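Local coordinates for sucrose 6(F)-phosphate phosphorylase (Thermoanaerobacterium thermosaccharolyticum DSM 571, PDB 6S9V), which belongs to the alpha-amylase family of TIM-barrel proteins and is built on a closed eight-stranded parallel barrel, at residues E42-D47 against E424-V429; V391-L396 against H418-K423. All coordinates share one frame; numbering follows the deposited sequence.

Contact 1. Residues E42-D47 against E424-V429; sequences EKYFSD and EIEESV
Y44 lays one face of its ring against V429, and that pair forms the tight part of the contact. V429 CG2 sits 4.2 Å from the centroid of the Y44 ring, 28° off its normal, a CH-pi contact in which CG2 comes nearest to Y44 CE1, at 3.8 Å. V429 serves two rings at once: its other methyl, CG1, touches F45 CZ at 4.1 Å, approaching that ring obliquely. I425 adds its branch methyl CG2, anti to the backbone N, which reaches Y44 CE2 at 3.9 Å. In the TIM barrel, helix 34-44 follows the first strand, 22-25, and here its C-terminal end meets I425, E426 and V429 of segment 424-429; V40 also packs on I425, and L438 of helix 432-446 on F45. Toward solvent the fit is looser and more polar. The phenol oxygen Y44 OH lies 3.5 Å from E426 CA, a van der Waals touch, and no hydrogen bond joins the two segments. E426 then runs away, its chain extended, and its OE1 makes a weak, long ion pair with K423. On the opposite face of the Y44 ring from V429, K43 CG rests over the centre, 3.8 Å above the plane.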
loop_
_atom_site.group_PDB
_atom_site.type_symbol
_atom_site.label_atom_id
_atom_site.label_comp_id
_atom_site.label_asym_id
_atom_site.label_seq_id
_atom_site.Cartn_x
_atom_site.Cartn_y
_atom_site.Cartn_z
ATOM N N GLU A 42 -0.972 -21.248 -8.531
ATOM C CA GLU A 42 -0.954 -22.699 -8.379
ATOM C C GLU A 42 0.310 -23.296 -8.987
ATOM O O GLU A 42 0.870 -24.256 -8.449
ATOM C CB GLU A 42 -2.201 -23.313 -9.011
ATOM C CG GLU A 42 -2.211 -24.855 -9.002
ATOM C CD GLU A 42 -3.491 -25.462 -9.577
ATOM O OE1 GLU A 42 -4.518 -24.762 -9.637
ATOM O OE2 GLU A 42 -3.467 -26.650 -9.961
ATOM N N LYS A 43 0.788 -22.736 -10.100
ATOM C CA LYS A 43 1.927 -23.344 -10.770
ATOM C C LYS A 43 3.216 -23.125 -9.985
ATOM O O LYS A 43 4.019 -24.055 -9.833
ATOM C CB LYS A 43 2.057 -22.772 -12.181
ATOM C CG LYS A 43 3.102 -23.439 -13.046
ATOM C CD LYS A 43 3.007 -22.936 -14.484
ATOM C CE LYS A 43 4.136 -23.472 -15.353
ATOM N NZ LYS A 43 4.216 -24.962 -15.362
ATOM N N TYR A 44 3.419 -21.912 -9.451
ATOM C CA TYR A 44 4.711 -21.538 -8.892
ATOM C C TYR A 44 4.723 -21.154 -7.416
ATOM O O TYR A 44 5.799 -21.203 -6.804
ATOM C CB TYR A 44 5.295 -20.326 -9.646
ATOM C CG TYR A 44 5.397 -20.445 -11.139
ATOM C CD1 TYR A 44 6.314 -21.299 -11.733
ATOM C CD2 TYR A 44 4.606 -19.656 -11.964
ATOM C CE1 TYR A 44 6.411 -21.390 -13.111
ATOM C CE2 TYR A 44 4.702 -19.738 -13.335
ATOM C CZ TYR A 44 5.607 -20.599 -13.904
ATOM O OH TYR A 44 5.687 -20.670 -15.281
ATOM N N PHE A 45 3.587 -20.763 -6.824
ATOM C CA PHE A 45 3.659 -19.993 -5.587
ATOM C C PHE A 45 2.732 -20.481 -4.484
ATOM O O PHE A 45 2.450 -19.720 -3.546
ATOM C CB PHE A 45 3.338 -18.516 -5.871
ATOM C CG PHE A 45 4.155 -17.904 -6.977
ATOM C CD1 PHE A 45 5.529 -17.979 -6.965
ATOM C CD2 PHE A 45 3.538 -17.212 -8.009
ATOM C CE1 PHE A 45 6.284 -17.413 -7.981
ATOM C CE2 PHE A 45 4.285 -16.636 -9.024
ATOM C CZ PHE A 45 5.660 -16.727 -9.005
ATOM N N SER A 46 2.282 -21.732 -4.539
ATOM C CA SER A 46 1.260 -22.180 -3.598
ATOM C C SER A 46 1.713 -22.022 -2.147
ATOM O O SER A 46 0.913 -21.635 -1.286
ATOM C CB SER A 46 0.856 -23.621 -3.900
ATOM O OG SER A 46 -0.023 -23.632 -5.009
ATOM N N ASP A 47 2.968 -22.360 -1.838
ATOM C CA ASP A 47 3.476 -22.197 -0.477
ATOM C C ASP A 47 4.427 -21.012 -0.381
ATOM O O ASP A 47 5.117 -20.843 0.632
ATOM C CB ASP A 47 4.142 -23.481 0.021
ATOM C CG ASP A 47 5.358 -23.872 -0.795
ATOM O OD1 ASP A 47 5.477 -23.431 -1.957
ATOM O OD2 ASP A 47 6.201 -24.608 -0.259
ATOM N N GLU A 424 6.245 -14.489 -20.221
ATOM C CA GLU A 424 7.255 -13.680 -19.550
ATOM C C GLU A 424 7.425 -14.110 -18.096
ATOM O O GLU A 424 8.541 -14.094 -17.561
ATOM C CB GLU A 424 6.883 -12.197 -19.621
ATOM C CG GLU A 424 7.948 -11.275 -19.037
ATOM C CD GLU A 424 7.654 -9.792 -19.238
ATOM O OE1 GLU A 424 6.553 -9.439 -19.714
ATOM O OE2 GLU A 424 8.546 -8.979 -18.933
ATOM N N ILE A 425 6.328 -14.482 -17.436
ATOM C CA ILE A 425 6.431 -15.030 -16.087
ATOM C C ILE A 425 7.237 -16.324 -16.107
ATOM O O ILE A 425 8.140 -16.532 -15.287
ATOM C CB ILE A 425 5.035 -15.254 -15.488
ATOM C CG1 ILE A 425 4.304 -13.924 -15.321
ATOM C CG2 ILE A 425 5.158 -15.968 -14.150
ATOM C CD1 ILE A 425 2.826 -14.085 -14.995
ATOM N N GLU A 426 6.918 -17.211 -17.051
ATOM C CA GLU A 426 7.650 -18.468 -17.176
ATOM C C GLU A 426 9.145 -18.216 -17.295
ATOM O O GLU A 426 9.950 -18.905 -16.654
ATOM C CB GLU A 426 7.124 -19.235 -18.391
ATOM C CG GLU A 426 7.826 -20.555 -18.692
ATOM C CD GLU A 426 7.445 -21.115 -20.058
ATOM O OE1 GLU A 426 6.505 -20.579 -20.687
ATOM O OE2 GLU A 426 8.090 -22.087 -20.508
ATOM N N GLU A 427 9.536 -17.207 -18.083
ATOM C CA GLU A 427 10.951 -16.878 -18.235
ATOM C C GLU A 427 11.520 -16.269 -16.958
ATOM O O GLU A 427 12.610 -16.648 -16.509
ATOM C CB GLU A 427 11.152 -15.910 -19.403
ATOM C CG GLU A 427 11.037 -16.531 -20.767
ATOM C CD GLU A 427 12.286 -17.306 -21.160
ATOM O OE1 GLU A 427 13.357 -16.686 -21.380
ATOM O OE2 GLU A 427 12.191 -18.543 -21.236
ATOM N N SER A 428 10.794 -15.322 -16.357
ATOM C CA SER A 428 11.343 -14.562 -15.244
ATOM C C SER A 428 11.606 -15.440 -14.026
ATOM O O SER A 428 12.608 -15.247 -13.328
ATOM C CB SER A 428 10.391 -13.426 -14.865
ATOM O OG SER A 428 10.380 -12.410 -15.848
ATOM N N VAL A 429 10.724 -16.409 -13.749
ATOM C CA VAL A 429 10.874 -17.201 -12.533
ATOM C C VAL A 429 12.113 -18.081 -12.590
ATOM O O VAL A 429 12.561 -18.582 -11.555
ATOM C CB VAL A 429 9.631 -18.070 -12.252
ATOM C CG1 VAL A 429 8.424 -17.201 -12.029
ATOM C CG2 VAL A 429 9.388 -19.071 -13.377
#

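Contact 2. Residues V391-L396 against H418-K423. With SO4 (sulfate ion), chain H.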
loop_
_atom_site.group_PDB
_atom_site.type_symbol
_atom_site.label_atom_id
_atom_site.label_comp_id
_atom_site.label_asym_id
_atom_site.label_seq_id
_atom_site.Cartn_x
_atom_site.Cartn_y
_atom_site.Cartn_z
ATOM N N VAL A 391 5.328 -8.723 -0.663
ATOM C CA VAL A 391 6.212 -8.643 -1.824
ATOM C C VAL A 391 5.374 -8.217 -3.024
ATOM O O VAL A 391 4.399 -8.893 -3.384
ATOM C CB VAL A 391 6.923 -9.977 -2.105
ATOM C CG1 VAL A 391 7.730 -9.903 -3.408
ATOM C CG2 VAL A 391 7.840 -10.345 -0.942
ATOM N N TYR A 392 5.743 -7.092 -3.625
ATOM C CA TYR A 392 5.071 -6.622 -4.833
ATOM C C TYR A 392 5.491 -7.469 -6.030
ATOM O O TYR A 392 6.639 -7.909 -6.126
ATOM C CB TYR A 392 5.413 -5.148 -5.029
ATOM C CG TYR A 392 4.735 -4.422 -6.161
ATOM C CD1 TYR A 392 3.364 -4.228 -6.176
ATOM C CD2 TYR A 392 5.487 -3.884 -7.197
ATOM C CE1 TYR A 392 2.755 -3.529 -7.199
ATOM C CE2 TYR A 392 4.887 -3.185 -8.225
ATOM C CZ TYR A 392 3.529 -3.008 -8.217
ATOM O OH TYR A 392 2.936 -2.317 -9.236
ATOM N N TYR A 393 4.547 -7.694 -6.957
ATOM C CA TYR A 393 4.767 -8.679 -8.016
ATOM C C TYR A 393 5.957 -8.312 -8.897
ATOM O O TYR A 393 6.681 -9.198 -9.365
ATOM C CB TYR A 393 3.503 -8.846 -8.868
ATOM C CG TYR A 393 3.202 -7.690 -9.803
ATOM C CD1 TYR A 393 2.617 -6.530 -9.321
ATOM C CD2 TYR A 393 3.502 -7.761 -11.162
ATOM C CE1 TYR A 393 2.334 -5.471 -10.157
ATOM C CE2 TYR A 393 3.230 -6.700 -12.006
ATOM C CZ TYR A 393 2.643 -5.558 -11.495
ATOM O OH TYR A 393 2.355 -4.493 -12.312
ATOM N N VAL A 394 6.184 -7.021 -9.141
ATOM C CA VAL A 394 7.335 -6.640 -9.958
ATOM C C VAL A 394 8.629 -7.036 -9.258
ATOM O O VAL A 394 9.547 -7.586 -9.880
ATOM C CB VAL A 394 7.304 -5.133 -10.278
ATOM C CG1 VAL A 394 8.598 -4.706 -11.020
ATOM C CG2 VAL A 394 6.076 -4.795 -11.102
ATOM N N GLY A 395 8.720 -6.767 -7.951
ATOM C CA GLY A 395 9.899 -7.155 -7.195
ATOM C C GLY A 395 10.048 -8.656 -7.065
ATOM O O GLY A 395 11.170 -9.170 -7.032
ATOM N N LEU A 396 8.931 -9.376 -7.016
ATOM C CA LEU A 396 8.978 -10.832 -7.005
ATOM C C LEU A 396 9.748 -11.368 -8.203
ATOM O O LEU A 396 10.490 -12.349 -8.085
ATOM C CB LEU A 396 7.555 -11.393 -7.003
ATOM C CG LEU A 396 7.441 -12.911 -7.091
ATOM C CD1 LEU A 396 8.012 -13.565 -5.830
ATOM C CD2 LEU A 396 5.990 -13.334 -7.334
ATOM N N HIS A 418 4.487 -2.725 -14.743
ATOM C CA HIS A 418 4.519 -3.578 -15.926
ATOM C C HIS A 418 3.492 -4.700 -15.826
ATOM O O HIS A 418 3.278 -5.271 -14.757
ATOM C CB HIS A 418 5.928 -4.169 -16.078
ATOM C CG HIS A 418 6.082 -5.093 -17.247
ATOM N ND1 HIS A 418 6.022 -4.655 -18.554
ATOM C CD2 HIS A 418 6.298 -6.428 -17.307
ATOM C CE1 HIS A 418 6.193 -5.683 -19.367
ATOM N NE2 HIS A 418 6.374 -6.768 -18.635
ATOM N N ASN A 419 2.850 -5.011 -16.948
ATOM C CA ASN A 419 1.958 -6.164 -17.045
ATOM C C ASN A 419 2.714 -7.337 -17.663
ATOM O O ASN A 419 3.213 -7.231 -18.786
ATOM C CB ASN A 419 0.719 -5.827 -17.877
ATOM C CG ASN A 419 -0.271 -4.941 -17.123
ATOM O OD1 ASN A 419 -0.329 -4.956 -15.892
ATOM N ND2 ASN A 419 -1.043 -4.160 -17.866
ATOM N N TYR A 420 2.793 -8.449 -16.929
ATOM C CA TYR A 420 3.489 -9.648 -17.379
ATOM C C TYR A 420 2.531 -10.610 -18.066
ATOM O O TYR A 420 1.490 -10.954 -17.509
ATOM C CB TYR A 420 4.139 -10.382 -16.205
ATOM C CG TYR A 420 5.316 -9.686 -15.582
ATOM C CD1 TYR A 420 5.138 -8.741 -14.577
ATOM C CD2 TYR A 420 6.616 -9.970 -15.996
ATOM C CE1 TYR A 420 6.213 -8.103 -14.000
ATOM C CE2 TYR A 420 7.700 -9.332 -15.422
ATOM C CZ TYR A 420 7.493 -8.396 -14.429
ATOM O OH TYR A 420 8.571 -7.760 -13.856
ATOM N N GLY A 421 2.913 -11.087 -19.244
ATOM C CA GLY A 421 2.239 -12.226 -19.828
ATOM C C GLY A 421 2.723 -13.538 -19.224
ATOM O O GLY A 421 3.751 -13.605 -18.556
ATOM N N LEU A 422 1.969 -14.608 -19.490
ATOM C CA LEU A 422 2.331 -15.913 -18.945
ATOM C C LEU A 422 3.725 -16.342 -19.389
ATOM O O LEU A 422 4.508 -16.862 -18.587
ATOM C CB LEU A 422 1.307 -16.968 -19.360
ATOM C CG LEU A 422 -0.077 -16.914 -18.717
ATOM C CD1 LEU A 422 -0.940 -18.033 -19.289
ATOM C CD2 LEU A 422 0.040 -17.032 -17.204
ATOM N N LYS A 423 4.053 -16.146 -20.664
ATOM C CA LYS A 423 5.361 -16.572 -21.151
ATOM C C LYS A 423 6.473 -15.784 -20.475
ATOM O O LYS A 423 7.535 -16.338 -20.166
ATOM C CB LYS A 423 5.438 -16.437 -22.671
ATOM C CG LYS A 423 4.333 -17.204 -23.388
ATOM C CD LYS A 423 4.526 -18.712 -23.341
ATOM C CE LYS A 423 5.681 -19.213 -24.186
ATOM N NZ LYS A 423 5.874 -20.667 -23.933
HETATM S S SO4 H . 3.070 -2.623 -20.183
HETATM O O1 SO4 H . 2.224 -1.436 -20.292
HETATM O O2 SO4 H . 4.471 -2.243 -20.337
HETATM O O3 SO4 H . 2.705 -3.571 -21.232
HETATM O O4 SO4 H . 2.876 -3.249 -18.882
#
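Y393 and V394, at the start of the short helix 393-396, meet H418 and Y420 just where the last strand of the TIM barrel, 388-392, ends. V391 is still in that strand, bonded through its backbone to Q22 and I24 of the first strand, which closes the barrel. Y392 takes the N-cap position; its O receives the backbone N of L396, while its OH turns to N416 O. Y393 carries most of the contact. Its CG stands between the backbone N and the carbonyl carbon (chi1 73°), and the ring reaches across to the 418-420 loop. There Y393 OH donates to H418 O over 2.7 Å; the oxygen lies at the edge of the ring, but the donor stands 39° out of the carbonyl plane, with a C=O...donor angle of 135°. Beside that bond the two tyrosine rings meet rim to rim, Y393 CE2 lying 3.8 Å from Y420 CD1, each at the other's edge. V394 covers a face of the Y393 ring near its rim with CG2, and the same methyl comes within 4.4 Å of Y420 CE1 at the edge of that ring. On a face of Y420, H418 CD2 sits over the centre, 3.5 Å above the plane. The imidazole is gripped at both nitrogens, NE2 by E424 and ND1 by D402, with a weak further bond from ND1 to a sulfate ion. That sulfate, probably from the crystallisation liquor, takes a straighter bond from N419 N to its O4, 2.6 Å long. With H418 O bound by a tyrosine and the next amide by an anion, the H418-N419 peptide is held at both ends, and its dipole would probably be strengthened by both partners.

Contacts 1 and 2 have centres 10 Å apart and share helix 422-428, which contact 2 enters at its N-terminal end and contact 1 uses farther along. Both segments of contact 2 fall in the chain between the two segments of contact 1. Among the touches that connect them, E424 OE1 meets H418 NE2 at 2.9 Å, a probable hydrogen bond; I425 CG1 packs on Y420 CB at 3.7 Å; and F45 CZ reaches L396 CD2 at 3.8 Å. I425 lies between Y44 and Y420, touching Y44 with CG2 and Y420 with CG1. The sulfate belongs to contact 2, bonded there by N419 N and, weakly, by H418 ND1.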